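Local coordinates for regulatory protein RecX (Lactobacillus reuteri, PDB 3D5L) that probably modulates the activity of the recombinase RecA, at residues Y117-T120 and M121-D125; D148-T151 and Q152-P155; P97-K100 and K101-Q105; K62-S65 and R66-Y70; Q187-T191 and K192-S196. All coordinates share one frame; numbering follows the deposited sequence.

From the N terminus the five contacts follow in series, contact 4, 3, 1, 2 and 5; none nests in or crosses another, since each joins adjoining segments and closes no long loop. Contacts 4 and 3 lie on helices 48-71 and 92-104 and touch directly, Leu102 CD2 coming within 3.4 Å of Tyr64 CE1. Contact 1, on helix 110-124, and contact 2, where helix 143-149 gives way to a loop, also touch, with Val118 CG1 3.5 Å from Ala149 O. Contact 5 ends helix 178-191, its centre about 16 Å from that of contact 2. The centres of contacts 4 and 5 are about 41 Å apart, reflecting the elongated chain.

Contact 1 of 5, residues Y117-T120 and M121-D125; sequences YVRT and MINTD
Met121 lays its bent side chain against the ring of Tyr117, one helical turn earlier, and the pair combines two kinds of aromatic contact. Met121 CG makes a CH-pi approach, 4.0 Å from the centroid of the Tyr117 ring and 27° off its normal, over the face but shifted toward the rim. Met121 SD lies obliquely at 4.6 Å from the same centroid, a Met-aromatic contact, and the methyl CE of Met121 bends back to 3.8 Å from Tyr117 CE1. The ring reaches the methionine because CG of Tyr117 stands anti to its backbone N (chi1 179°). Exchanging Tyr117 for an alanine would probably deprive the thioether of its aromatic support and set the end of Met121 free to turn.

Apolar packing continues round the helix, where Val118 CG1 meets Ile122 CD1 at 3.9 Å. That same CD1 also sits over one face of the Arg119 guanidinium, 4.1 Å above its plane, because the arginine chain folds at chi2 and chi3. Asn123 ND2 lies at the guanidinium edge, the two planes 66° apart.

Among the backbone bonds, Ile122 N donates to Val118 O at 2.8 Å, nearly along the C=O axis, whereas Thr120 O receives weak bonds from Asn123 N and Thr124 N. Thr120 OG1 turns back to Ser116 O.

This stretch belongs to the second three-helix domain. Tyr117, Val118 and Met121 all touch Ile132 of helix 129-138, the Tyr117 ring lies nearly parallel to that of His135, and Val118 reaches Leu150 in the loop after helix 143-149.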
loop_
_atom_site.group_PDB
_atom_site.type_symbol
_atom_site.label_atom_id
_atom_site.label_comp_id
_atom_site.label_asym_id
_atom_site.label_seq_id
_atom_site.Cartn_x
_atom_site.Cartn_y
_atom_site.Cartn_z
ATOM N N TYR A 117 -0.607 -6.434 -9.274
ATOM C CA TYR A 117 -2.040 -6.626 -9.166
ATOM C C TYR A 117 -2.599 -7.111 -10.490
ATOM O O TYR A 117 -3.367 -8.071 -10.534
ATOM C CB TYR A 117 -2.728 -5.321 -8.778
ATOM C CG TYR A 117 -4.228 -5.452 -8.678
ATOM C CD1 TYR A 117 -4.826 -5.963 -7.525
ATOM C CD2 TYR A 117 -5.051 -5.076 -9.737
ATOM C CE1 TYR A 117 -6.201 -6.092 -7.425
ATOM C CE2 TYR A 117 -6.437 -5.205 -9.652
ATOM C CZ TYR A 117 -7.003 -5.712 -8.490
ATOM O OH TYR A 117 -8.371 -5.830 -8.387
ATOM N N VAL A 118 -2.214 -6.447 -11.572
ATOM C CA VAL A 118 -2.707 -6.827 -12.892
ATOM C C VAL A 118 -2.289 -8.255 -13.217
ATOM O O VAL A 118 -3.118 -9.067 -13.629
ATOM C CB VAL A 118 -2.210 -5.851 -13.983
ATOM C CG1 VAL A 118 -2.549 -6.385 -15.363
ATOM C CG2 VAL A 118 -2.881 -4.490 -13.788
ATOM N N ARG A 119 -1.011 -8.565 -13.013
ATOM C CA ARG A 119 -0.508 -9.904 -13.268
ATOM C C ARG A 119 -1.332 -10.953 -12.509
ATOM O O ARG A 119 -1.744 -11.963 -13.076
ATOM C CB ARG A 119 0.964 -9.994 -12.858
ATOM C CG ARG A 119 1.570 -11.385 -12.971
ATOM C CD ARG A 119 1.167 -12.046 -14.271
ATOM N NE ARG A 119 1.350 -11.148 -15.405
ATOM C CZ ARG A 119 1.117 -11.481 -16.670
ATOM N NH1 ARG A 119 0.688 -12.704 -16.971
ATOM N NH2 ARG A 119 1.311 -10.586 -17.632
ATOM N N THR A 120 -1.576 -10.714 -11.225
ATOM C CA THR A 120 -2.356 -11.650 -10.426
ATOM C C THR A 120 -3.781 -11.764 -10.973
ATOM O O THR A 120 -4.359 -12.844 -10.956
ATOM C CB THR A 120 -2.449 -11.216 -8.950
ATOM O OG1 THR A 120 -1.137 -11.128 -8.382
ATOM C CG2 THR A 120 -3.255 -12.229 -8.155
ATOM N N MET A 121 -4.350 -10.651 -11.442
ATOM C CA MET A 121 -5.705 -10.677 -11.990
ATOM C C MET A 121 -5.713 -11.530 -13.254
ATOM O O MET A 121 -6.612 -12.333 -13.486
ATOM C CB MET A 121 -6.190 -9.263 -12.330
ATOM C CG MET A 121 -6.660 -8.430 -11.125
ATOM S SD MET A 121 -7.837 -9.308 -10.036
ATOM C CE MET A 121 -6.782 -9.615 -8.605
ATOM N N ILE A 122 -4.692 -11.356 -14.076
ATOM C CA ILE A 122 -4.592 -12.128 -15.299
ATOM C C ILE A 122 -4.461 -13.637 -15.018
ATOM O O ILE A 122 -4.920 -14.466 -15.805
ATOM C CB ILE A 122 -3.409 -11.622 -16.124
ATOM C CG1 ILE A 122 -3.788 -10.279 -16.742
ATOM C CG2 ILE A 122 -3.023 -12.643 -17.190
ATOM C CD1 ILE A 122 -2.682 -9.631 -17.546
ATOM N N ASN A 123 -3.860 -13.974 -13.877
ATOM C CA ASN A 123 -3.644 -15.359 -13.468
ATOM C C ASN A 123 -4.804 -16.023 -12.722
ATOM O O ASN A 123 -4.897 -17.246 -12.693
ATOM C CB ASN A 123 -2.424 -15.442 -12.544
ATOM C CG ASN A 123 -1.103 -15.351 -13.279
ATOM O OD1 ASN A 123 -0.059 -15.188 -12.646
ATOM N ND2 ASN A 123 -1.130 -15.471 -14.603
ATOM N N THR A 124 -5.675 -15.230 -12.107
ATOM C CA THR A 124 -6.755 -15.796 -11.313
ATOM C C THR A 124 -8.141 -15.199 -11.551
ATOM O O THR A 124 -9.103 -15.591 -10.886
ATOM C CB THR A 124 -6.451 -15.632 -9.799
ATOM O OG1 THR A 124 -6.492 -14.237 -9.457
ATOM C CG2 THR A 124 -5.061 -16.188 -9.449
ATOM N N ASP A 125 -8.260 -14.270 -12.489
ATOM C CA ASP A 125 -9.551 -13.635 -12.710
ATOM C C ASP A 125 -9.976 -13.440 -14.161
ATOM O O ASP A 125 -9.216 -13.692 -15.093
ATOM C CB ASP A 125 -9.555 -12.281 -12.014
ATOM C CG ASP A 125 -10.626 -12.172 -10.963
ATOM O OD1 ASP A 125 -11.791 -12.533 -11.265
ATOM O OD2 ASP A 125 -10.301 -11.719 -9.840
#

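Contact 2 of 5, residues D148-T151 and Q152-P155; sequences DALT and QFTP
Leu150 and Phe153 form the closer-packed part of this turn, and their tightest approach is between backbone and CB. Phe153 N donates to Leu150 O at 3.1 Å, with the donor well above the carbonyl plane and therefore off the lone pairs, while Phe153 CB lies 3.2 Å from the same oxygen. The side chains themselves meet more lightly, Leu150 CD1 standing obliquely to the ring at 4.4 Å from Phe153 CD1. Both reach Ile132 of helix 129-138, and Phe153 also touches Pro129, so this inner pair is backed by a neighbouring helix.

Beside it, Gln152 N makes a long, weak bond of 3.4 Å to Ala149 O. The side chain of Gln152 keeps to the same carbonyl: CG, placed beside the backbone N (chi1 -46°), also approaches Ala149 O to 3.4 Å, and the chain then extends toward Val118 and Arg119 of helix 110-124.

The solvent side is looser. Thr151 is exposed, and its side chain makes little contact across the turn. Asp148 takes no part across the turn and instead bonds through OD2 to His111 NE2. Thr154 occupies the N-cap position of the next helix, yet its OG1 binds the carboxylate of Glu156 and caps no backbone amide.

The chain kinks at Phe153, whose phi of -82° and psi of 72° fit an inverse gamma turn, accompanied by a weak bond from Thr154 N to Gln152 O at 2.9 Å. The arrangement is that of a short interhelical linker, passing from helix 143-149 into helix 155-172.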
loop_
_atom_site.group_PDB
_atom_site.type_symbol
_atom_site.label_atom_id
_atom_site.label_comp_id
_atom_site.label_asym_id
_atom_site.label_seq_id
_atom_site.Cartn_x
_atom_site.Cartn_y
_atom_site.Cartn_z
ATOM N N ASP A 148 0.354 1.963 -17.322
ATOM C CA ASP A 148 1.549 1.115 -17.406
ATOM C C ASP A 148 1.223 -0.341 -17.030
ATOM O O ASP A 148 1.635 -1.281 -17.706
ATOM C CB ASP A 148 2.673 1.632 -16.485
ATOM C CG ASP A 148 3.239 2.976 -16.933
ATOM O OD1 ASP A 148 2.950 3.399 -18.076
ATOM O OD2 ASP A 148 3.985 3.613 -16.150
ATOM N N ALA A 149 0.473 -0.525 -15.952
ATOM C CA ALA A 149 0.105 -1.865 -15.503
ATOM C C ALA A 149 -0.832 -2.558 -16.490
ATOM O O ALA A 149 -0.733 -3.763 -16.698
ATOM C CB ALA A 149 -0.547 -1.789 -14.122
ATOM N N LEU A 150 -1.734 -1.782 -17.094
ATOM C CA LEU A 150 -2.708 -2.307 -18.053
ATOM C C LEU A 150 -2.082 -2.686 -19.383
ATOM O O LEU A 150 -2.766 -3.187 -20.274
ATOM C CB LEU A 150 -3.828 -1.280 -18.293
ATOM C CG LEU A 150 -5.204 -1.575 -17.678
ATOM C CD1 LEU A 150 -5.064 -2.443 -16.455
ATOM C CD2 LEU A 150 -5.904 -0.262 -17.340
ATOM N N THR A 151 -0.785 -2.447 -19.516
ATOM C CA THR A 151 -0.104 -2.785 -20.746
ATOM C C THR A 151 0.033 -4.311 -20.896
ATOM O O THR A 151 0.118 -4.830 -22.006
ATOM C CB THR A 151 1.275 -2.090 -20.798
ATOM O OG1 THR A 151 1.603 -1.829 -22.160
ATOM C CG2 THR A 151 2.371 -2.949 -20.158
ATOM N N GLN A 152 0.029 -5.030 -19.779
ATOM C CA GLN A 152 0.132 -6.489 -19.824
ATOM C C GLN A 152 -1.168 -7.021 -20.423
ATOM O O GLN A 152 -1.217 -8.141 -20.923
ATOM C CB GLN A 152 0.265 -7.087 -18.415
ATOM C CG GLN A 152 1.248 -6.410 -17.490
ATOM C CD GLN A 152 1.183 -6.977 -16.086
ATOM O OE1 GLN A 152 1.620 -6.351 -15.125
ATOM N NE2 GLN A 152 0.635 -8.175 -15.963
ATOM N N PHE A 153 -2.222 -6.214 -20.346
ATOM C CA PHE A 153 -3.530 -6.601 -20.856
ATOM C C PHE A 153 -3.624 -6.389 -22.355
ATOM O O PHE A 153 -4.299 -5.481 -22.836
ATOM C CB PHE A 153 -4.627 -5.802 -20.148
ATOM C CG PHE A 153 -5.640 -6.656 -19.447
ATOM C CD1 PHE A 153 -5.896 -6.482 -18.095
ATOM C CD2 PHE A 153 -6.363 -7.616 -20.142
ATOM C CE1 PHE A 153 -6.860 -7.253 -17.447
ATOM C CE2 PHE A 153 -7.331 -8.393 -19.500
ATOM C CZ PHE A 153 -7.580 -8.209 -18.153
ATOM N N THR A 154 -2.938 -7.247 -23.084
ATOM C CA THR A 154 -2.914 -7.193 -24.528
ATOM C C THR A 154 -4.244 -7.732 -25.079
ATOM O O THR A 154 -5.021 -8.359 -24.352
ATOM C CB THR A 154 -1.746 -8.052 -25.029
ATOM O OG1 THR A 154 -1.528 -7.812 -26.424
ATOM C CG2 THR A 154 -2.048 -9.534 -24.801
ATOM N N PRO A 155 -4.545 -7.469 -26.365
ATOM C CA PRO A 155 -5.813 -7.994 -26.891
ATOM C C PRO A 155 -5.853 -9.525 -26.862
ATOM O O PRO A 155 -6.915 -10.121 -26.696
ATOM C CB PRO A 155 -5.861 -7.426 -28.307
ATOM C CG PRO A 155 -5.189 -6.081 -28.132
ATOM C CD PRO A 155 -3.977 -6.467 -27.289
#

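Contact 3 of 5, residues P97-K100 and K101-Q105; sequences PILK and KLRGQ
Pro97 opens the run by offering its carbonyl to Lys101, whose N lies 2.7 Å from Pro97 O. Having no N-H of its own, Pro97 cannot bond back to the preceding turn, and the helix is kinked there; ahead of it the alpha-helical bonding is regular.

Ile98 comes next. Its O accepts from Leu102 N at 2.7 Å, and the two side chains run side by side, pointing the same way, with Ile98 CG2 against Leu102 CD1 at 3.7 Å. Leu102 CG also rests on the carbonyl, 3.3 Å from Ile98 O.

At Leu99 the contact changes character. Its O receives Arg103 N at 2.8 Å and lies over one face of the Arg103 guanidinium. The arginine chain bends at chi3 (-78°), which folds its end back over the turn and brings NH2 to 3.9 Å from Leu99 CB. That NH2 is also in a salt bridge with Glu78 OE1, so it is held by the charge of Glu78 while it rests beside Leu99. A methionine in place of Arg103 would probably leave Glu78 without its cationic mate and loosen the tie to the start of helix 78-87.

Lys100 closes the walk with a bond from Gly104 N to Lys100 O at 2.8 Å, its own side chain fully extended; Lys101, also extended, makes a cation-pi contact with Tyr64.

Ile98, Leu99 and Leu102 point their apolar branches at helices 48-71 and 78-87, the packing expected in the core of a RecX three-helix domain, a family related to helix-turn-helix folds.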
loop_
_atom_site.group_PDB
_atom_site.type_symbol
_atom_site.label_atom_id
_atom_site.label_comp_id
_atom_site.label_asym_id
_atom_site.label_seq_id
_atom_site.Cartn_x
_atom_site.Cartn_y
_atom_site.Cartn_z
ATOM N N PRO A 97 5.309 12.723 6.592
ATOM C CA PRO A 97 6.737 12.475 6.846
ATOM C C PRO A 97 7.073 10.980 6.793
ATOM O O PRO A 97 8.081 10.585 6.217
ATOM C CB PRO A 97 6.957 13.069 8.243
ATOM C CG PRO A 97 5.967 14.186 8.285
ATOM C CD PRO A 97 4.734 13.545 7.670
ATOM N N ILE A 98 6.225 10.153 7.399
ATOM C CA ILE A 98 6.430 8.704 7.404
ATOM C C ILE A 98 6.286 8.133 5.993
ATOM O O ILE A 98 7.074 7.285 5.590
ATOM C CB ILE A 98 5.433 8.011 8.394
ATOM C CG1 ILE A 98 5.903 8.257 9.832
ATOM C CG2 ILE A 98 5.309 6.508 8.107
ATOM C CD1 ILE A 98 4.998 7.681 10.890
ATOM N N LEU A 99 5.293 8.601 5.237
ATOM C CA LEU A 99 5.108 8.124 3.865
ATOM C C LEU A 99 6.356 8.463 3.075
ATOM O O LEU A 99 6.834 7.656 2.274
ATOM C CB LEU A 99 3.916 8.791 3.174
ATOM C CG LEU A 99 2.489 8.423 3.583
ATOM C CD1 LEU A 99 1.506 9.151 2.665
ATOM C CD2 LEU A 99 2.284 6.916 3.485
ATOM N N LYS A 100 6.865 9.671 3.307
ATOM C CA LYS A 100 8.067 10.155 2.644
ATOM C C LYS A 100 9.266 9.319 3.061
ATOM O O LYS A 100 10.068 8.913 2.217
ATOM C CB LYS A 100 8.328 11.615 3.010
ATOM C CG LYS A 100 9.521 12.218 2.296
ATOM C CD LYS A 100 9.792 13.634 2.779
ATOM C CE LYS A 100 11.000 14.246 2.071
ATOM N NZ LYS A 100 11.275 15.623 2.570
ATOM N N LYS A 101 9.394 9.067 4.361
ATOM C CA LYS A 101 10.508 8.274 4.850
ATOM C C LYS A 101 10.459 6.844 4.331
ATOM O O LYS A 101 11.485 6.282 3.948
ATOM C CB LYS A 101 10.555 8.265 6.383
ATOM C CG LYS A 101 11.650 7.343 6.918
ATOM C CD LYS A 101 11.986 7.568 8.395
ATOM C CE LYS A 101 13.202 6.709 8.779
ATOM N NZ LYS A 101 13.645 6.877 10.198
ATOM N N LEU A 102 9.270 6.247 4.319
ATOM C CA LEU A 102 9.123 4.883 3.827
ATOM C C LEU A 102 9.391 4.857 2.331
ATOM O O LEU A 102 9.999 3.926 1.809
ATOM C CB LEU A 102 7.707 4.366 4.092
ATOM C CG LEU A 102 7.364 3.962 5.525
ATOM C CD1 LEU A 102 5.851 3.810 5.642
ATOM C CD2 LEU A 102 8.090 2.662 5.885
ATOM N N ARG A 103 8.925 5.894 1.649
ATOM C CA ARG A 103 9.097 6.016 0.210
ATOM C C ARG A 103 10.592 6.137 -0.100
ATOM O O ARG A 103 11.110 5.478 -1.006
ATOM C CB ARG A 103 8.339 7.252 -0.282
ATOM C CG ARG A 103 7.882 7.191 -1.724
ATOM C CD ARG A 103 7.166 8.479 -2.091
ATOM N NE ARG A 103 5.790 8.549 -1.597
ATOM C CZ ARG A 103 5.249 9.642 -1.064
ATOM N NH1 ARG A 103 5.972 10.752 -0.942
ATOM N NH2 ARG A 103 3.978 9.635 -0.674
ATOM N N GLY A 104 11.279 6.974 0.669
ATOM C CA GLY A 104 12.708 7.150 0.484
ATOM C C GLY A 104 13.486 5.854 0.659
ATOM O O GLY A 104 14.499 5.643 -0.012
ATOM N N GLN A 105 13.027 4.986 1.564
ATOM C CA GLN A 105 13.686 3.700 1.796
ATOM C C GLN A 105 13.079 2.684 0.846
ATOM O O GLN A 105 13.405 1.493 0.881
ATOM C CB GLN A 105 13.481 3.237 3.240
ATOM C CG GLN A 105 14.084 4.149 4.307
ATOM C CD GLN A 105 15.596 4.294 4.181
ATOM O OE1 GLN A 105 16.099 4.967 3.278
ATOM N NE2 GLN A 105 16.327 3.658 5.089
#

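Contact 4 of 5, residues K62-S65 and R66-Y70; sequences KAYS and RMLDY
Lys62 O accepts from Arg66 N at 3.1 Å, the first of four successive i to i+4 bonds that make this an uninterrupted stretch of alpha helix 48-71 in the first three-helix domain of RecX. Met67 N reaches Ala63 O and Leu68 N reaches Tyr64 O; Met67 N adds a weak second bond to that Tyr64 oxygen. Asp69 N meets Ser65 O at 3.1 Å and, unlike the three tilted donors before it, lies in the carbonyl plane.

Among the side chains, Tyr64 and Leu68 carry the contact. Tyr64 sets its ring beside the carbonyl carbon, opposite the backbone N (chi1 -179°), bringing the phenol to where Leu68 approaches at a slant: CD1 of Leu68 is 3.9 Å from Tyr64 CE2, and its other methyl, CD2, is 4.0 Å from Tyr64 CZ. The leucine backs onto the main chain as well, its CB 3.1 Å from Ser65 O. Both residues pack against Leu102 of helix 92-104 and Leu107 beyond it, while Met67 is buried between Leu102 and Leu85.

Ser65 OG is hydrogen-bonded to Ala61 O, a turn earlier. Arg66 leads its charged end away, but its CG stays 3.3 Å from Lys62 O.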
loop_
_atom_site.group_PDB
_atom_site.type_symbol
_atom_site.label_atom_id
_atom_site.label_comp_id
_atom_site.label_asym_id
_atom_site.label_seq_id
_atom_site.Cartn_x
_atom_site.Cartn_y
_atom_site.Cartn_z
ATOM N N LYS A 62 8.155 5.509 16.550
ATOM C CA LYS A 62 7.401 4.317 16.936
ATOM C C LYS A 62 6.352 3.936 15.887
ATOM O O LYS A 62 6.125 2.753 15.633
ATOM C CB LYS A 62 6.703 4.543 18.275
ATOM C CG LYS A 62 7.652 4.853 19.411
ATOM C CD LYS A 62 8.071 3.612 20.152
ATOM C CE LYS A 62 7.095 3.334 21.268
ATOM N NZ LYS A 62 6.983 4.554 22.106
ATOM N N ALA A 63 5.711 4.929 15.276
ATOM C CA ALA A 63 4.684 4.640 14.270
ATOM C C ALA A 63 5.391 4.101 13.034
ATOM O O ALA A 63 4.891 3.224 12.330
ATOM C CB ALA A 63 3.892 5.907 13.932
ATOM N N TYR A 64 6.579 4.626 12.790
ATOM C CA TYR A 64 7.364 4.188 11.664
ATOM C C TYR A 64 7.698 2.709 11.838
ATOM O O TYR A 64 7.540 1.922 10.904
ATOM C CB TYR A 64 8.649 5.011 11.575
ATOM C CG TYR A 64 9.510 4.614 10.405
ATOM C CD1 TYR A 64 9.127 4.930 9.095
ATOM C CD2 TYR A 64 10.691 3.902 10.597
ATOM C CE1 TYR A 64 9.904 4.544 8.000
ATOM C CE2 TYR A 64 11.475 3.511 9.511
ATOM C CZ TYR A 64 11.074 3.841 8.217
ATOM O OH TYR A 64 11.870 3.497 7.154
ATOM N N SER A 65 8.160 2.339 13.035
ATOM C CA SER A 65 8.514 0.947 13.345
ATOM C C SER A 65 7.336 0.027 13.095
ATOM O O SER A 65 7.488 -1.044 12.510
ATOM C CB SER A 65 8.925 0.802 14.814
ATOM O OG SER A 65 10.049 1.598 15.103
ATOM N N ARG A 66 6.158 0.434 13.558
ATOM C CA ARG A 66 4.965 -0.379 13.357
ATOM C C ARG A 66 4.606 -0.525 11.868
ATOM O O ARG A 66 4.070 -1.556 11.465
ATOM C CB ARG A 66 3.800 0.209 14.137
ATOM C CG ARG A 66 4.041 0.219 15.635
ATOM C CD ARG A 66 2.733 0.297 16.389
ATOM N NE ARG A 66 1.789 -0.702 15.891
ATOM C CZ ARG A 66 0.569 -0.888 16.385
ATOM N NH1 ARG A 66 0.146 -0.144 17.401
ATOM N NH2 ARG A 66 -0.234 -1.794 15.846
ATOM N N MET A 67 4.881 0.493 11.046
ATOM C CA MET A 67 4.594 0.350 9.624
ATOM C C MET A 67 5.611 -0.665 9.070
ATOM O O MET A 67 5.315 -1.371 8.107
ATOM C CB MET A 67 4.707 1.689 8.870
ATOM C CG MET A 67 3.582 2.700 9.163
ATOM S SD MET A 67 1.891 1.979 9.023
ATOM C CE MET A 67 1.671 1.208 10.671
ATOM N N LEU A 68 6.796 -0.743 9.688
ATOM C CA LEU A 68 7.813 -1.703 9.251
ATOM C C LEU A 68 7.336 -3.123 9.505
ATOM O O LEU A 68 7.627 -4.021 8.722
ATOM C CB LEU A 68 9.155 -1.492 9.977
ATOM C CG LEU A 68 9.915 -0.209 9.650
ATOM C CD1 LEU A 68 11.332 -0.298 10.218
ATOM C CD2 LEU A 68 9.942 -0.003 8.129
ATOM N N ASP A 69 6.621 -3.326 10.609
ATOM C CA ASP A 69 6.082 -4.646 10.935
ATOM C C ASP A 69 4.882 -4.927 10.011
ATOM O O ASP A 69 4.670 -6.047 9.582
ATOM C CB ASP A 69 5.603 -4.711 12.395
ATOM C CG ASP A 69 6.721 -4.481 13.401
ATOM O OD1 ASP A 69 7.849 -4.972 13.174
ATOM O OD2 ASP A 69 6.465 -3.826 14.444
ATOM N N TYR A 70 4.102 -3.891 9.722
ATOM C CA TYR A 70 2.929 -4.000 8.865
ATOM C C TYR A 70 3.320 -4.436 7.457
ATOM O O TYR A 70 2.656 -5.264 6.826
ATOM C CB TYR A 70 2.205 -2.645 8.823
ATOM C CG TYR A 70 0.977 -2.618 7.943
ATOM C CD1 TYR A 70 -0.052 -3.552 8.118
ATOM C CD2 TYR A 70 0.837 -1.661 6.930
ATOM C CE1 TYR A 70 -1.186 -3.532 7.310
ATOM C CE2 TYR A 70 -0.305 -1.635 6.113
ATOM C CZ TYR A 70 -1.303 -2.581 6.315
ATOM O OH TYR A 70 -2.422 -2.593 5.515
#

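Contact 5 of 5, residues Q187-T191 and K192-S196; sequences QGLTT and KGFSS
The ring of Phe194 turns an edge to Leu189 at the Schellman motif that closes helix 178-191: the carbonyl oxygen of Leu189 lies in the ring plane, with CD2 of Phe194 3.4 Å from Leu189 O. Leu189 CG, well out of the ring plane, stands 4.1 Å from Phe194 CD2, the two side chains crossing at a slant. Placing CG of Phe194 beside its backbone N (chi1 -65°) keeps the ring against this last turn of the helix, and Leu165 of helix 155-172 touches both residues.

In the backbone of the motif, Phe194 N donates to Leu189 O at 3.0 Å and Gly193 N to Thr190 O at 3.1 Å, while Gly193 takes a positive phi of 102°. A side chain at that phi would collide with Lys192 O, so glycine suits the position. Leu189 O is gripped twice, because Lys192 N also donates to it, arriving from the opposite face of the carbonyl plane to Phe194 N. Backbone hydrogen bonds of Lys192 with Gly128 and of Gly193 with Gly130 fasten the turn to the start of helix 129-138.

Two threonines turn their hydroxyls back along the helix: Thr190 OG1 donates to Gln187 O at 2.7 Å, an oxygen that also receives Thr191 N, and Thr191 OG1 donates to Gly188 O at 3.2 Å. The turn is completed by a CA-H...O contact, Thr190 CA lying 3.3 Å from Phe194 O with an angle of 160° at the hydrogen.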
loop_
_atom_site.group_PDB
_atom_site.type_symbol
_atom_site.label_atom_id
_atom_site.label_comp_id
_atom_site.label_asym_id
_atom_site.label_seq_id
_atom_site.Cartn_x
_atom_site.Cartn_y
_atom_site.Cartn_z
ATOM N N GLN A 187 -23.243 -7.122 -22.972
ATOM C CA GLN A 187 -23.312 -6.226 -21.834
ATOM C C GLN A 187 -22.451 -6.731 -20.677
ATOM O O GLN A 187 -21.780 -5.943 -20.006
ATOM C CB GLN A 187 -24.770 -6.061 -21.398
ATOM C CG GLN A 187 -25.581 -5.168 -22.341
ATOM C CD GLN A 187 -27.089 -5.227 -22.090
ATOM O OE1 GLN A 187 -27.550 -5.112 -20.952
ATOM N NE2 GLN A 187 -27.859 -5.399 -23.160
ATOM N N GLY A 188 -22.466 -8.040 -20.448
ATOM C CA GLY A 188 -21.673 -8.603 -19.373
ATOM C C GLY A 188 -20.191 -8.315 -19.560
ATOM O O GLY A 188 -19.493 -7.953 -18.614
ATOM N N LEU A 189 -19.702 -8.477 -20.783
ATOM C CA LEU A 189 -18.304 -8.217 -21.057
ATOM C C LEU A 189 -17.978 -6.746 -20.826
ATOM O O LEU A 189 -16.943 -6.425 -20.256
ATOM C CB LEU A 189 -17.955 -8.605 -22.497
ATOM C CG LEU A 189 -17.091 -9.860 -22.702
ATOM C CD1 LEU A 189 -17.769 -11.085 -22.097
ATOM C CD2 LEU A 189 -16.851 -10.064 -24.193
ATOM N N THR A 190 -18.866 -5.853 -21.250
ATOM C CA THR A 190 -18.615 -4.426 -21.082
ATOM C C THR A 190 -18.607 -3.991 -19.626
ATOM O O THR A 190 -17.814 -3.130 -19.242
ATOM C CB THR A 190 -19.640 -3.557 -21.855
ATOM O OG1 THR A 190 -20.931 -3.689 -21.257
ATOM C CG2 THR A 190 -19.715 -3.987 -23.313
ATOM N N THR A 191 -19.475 -4.572 -18.807
ATOM C CA THR A 191 -19.495 -4.185 -17.405
ATOM C C THR A 191 -18.310 -4.826 -16.690
ATOM O O THR A 191 -18.020 -4.499 -15.538
ATOM C CB THR A 191 -20.814 -4.591 -16.696
ATOM O OG1 THR A 191 -20.816 -6.000 -16.436
ATOM C CG2 THR A 191 -22.010 -4.229 -17.562
ATOM N N LYS A 192 -17.630 -5.740 -17.378
ATOM C CA LYS A 192 -16.454 -6.402 -16.818
ATOM C C LYS A 192 -15.199 -5.629 -17.234
ATOM O O LYS A 192 -14.088 -5.984 -16.846
ATOM C CB LYS A 192 -16.356 -7.845 -17.305
ATOM C CG LYS A 192 -16.328 -8.879 -16.184
ATOM C CD LYS A 192 -17.689 -9.006 -15.510
ATOM C CE LYS A 192 -17.643 -9.905 -14.276
ATOM N NZ LYS A 192 -16.841 -9.340 -13.149
ATOM N N GLY A 193 -15.388 -4.582 -18.035
ATOM C CA GLY A 193 -14.268 -3.764 -18.460
ATOM C C GLY A 193 -13.744 -3.995 -19.862
ATOM O O GLY A 193 -12.714 -3.422 -20.246
ATOM N N PHE A 194 -14.438 -4.828 -20.633
ATOM C CA PHE A 194 -14.016 -5.122 -21.999
ATOM C C PHE A 194 -14.722 -4.200 -22.991
ATOM O O PHE A 194 -15.938 -4.035 -22.938
ATOM C CB PHE A 194 -14.317 -6.586 -22.339
ATOM C CG PHE A 194 -13.523 -7.586 -21.524
ATOM C CD1 PHE A 194 -12.199 -7.873 -21.841
ATOM C CD2 PHE A 194 -14.115 -8.262 -20.463
ATOM C CE1 PHE A 194 -11.481 -8.822 -21.119
ATOM C CE2 PHE A 194 -13.405 -9.211 -19.735
ATOM C CZ PHE A 194 -12.083 -9.496 -20.062
ATOM N N SER A 195 -13.954 -3.602 -23.896
ATOM C CA SER A 195 -14.497 -2.687 -24.896
ATOM C C SER A 195 -15.402 -3.389 -25.910
ATOM O O SER A 195 -15.365 -4.614 -26.057
ATOM C CB SER A 195 -13.355 -1.977 -25.630
ATOM O OG SER A 195 -12.545 -2.909 -26.326
ATOM N N SER A 196 -16.208 -2.596 -26.610
ATOM C CA SER A 196 -17.150 -3.110 -27.603
ATOM C C SER A 196 -16.489 -3.952 -28.681
ATOM O O SER A 196 -17.013 -4.989 -29.080
ATOM C CB SER A 196 -17.894 -1.950 -28.272
ATOM O OG SER A 196 -18.528 -1.124 -27.305
#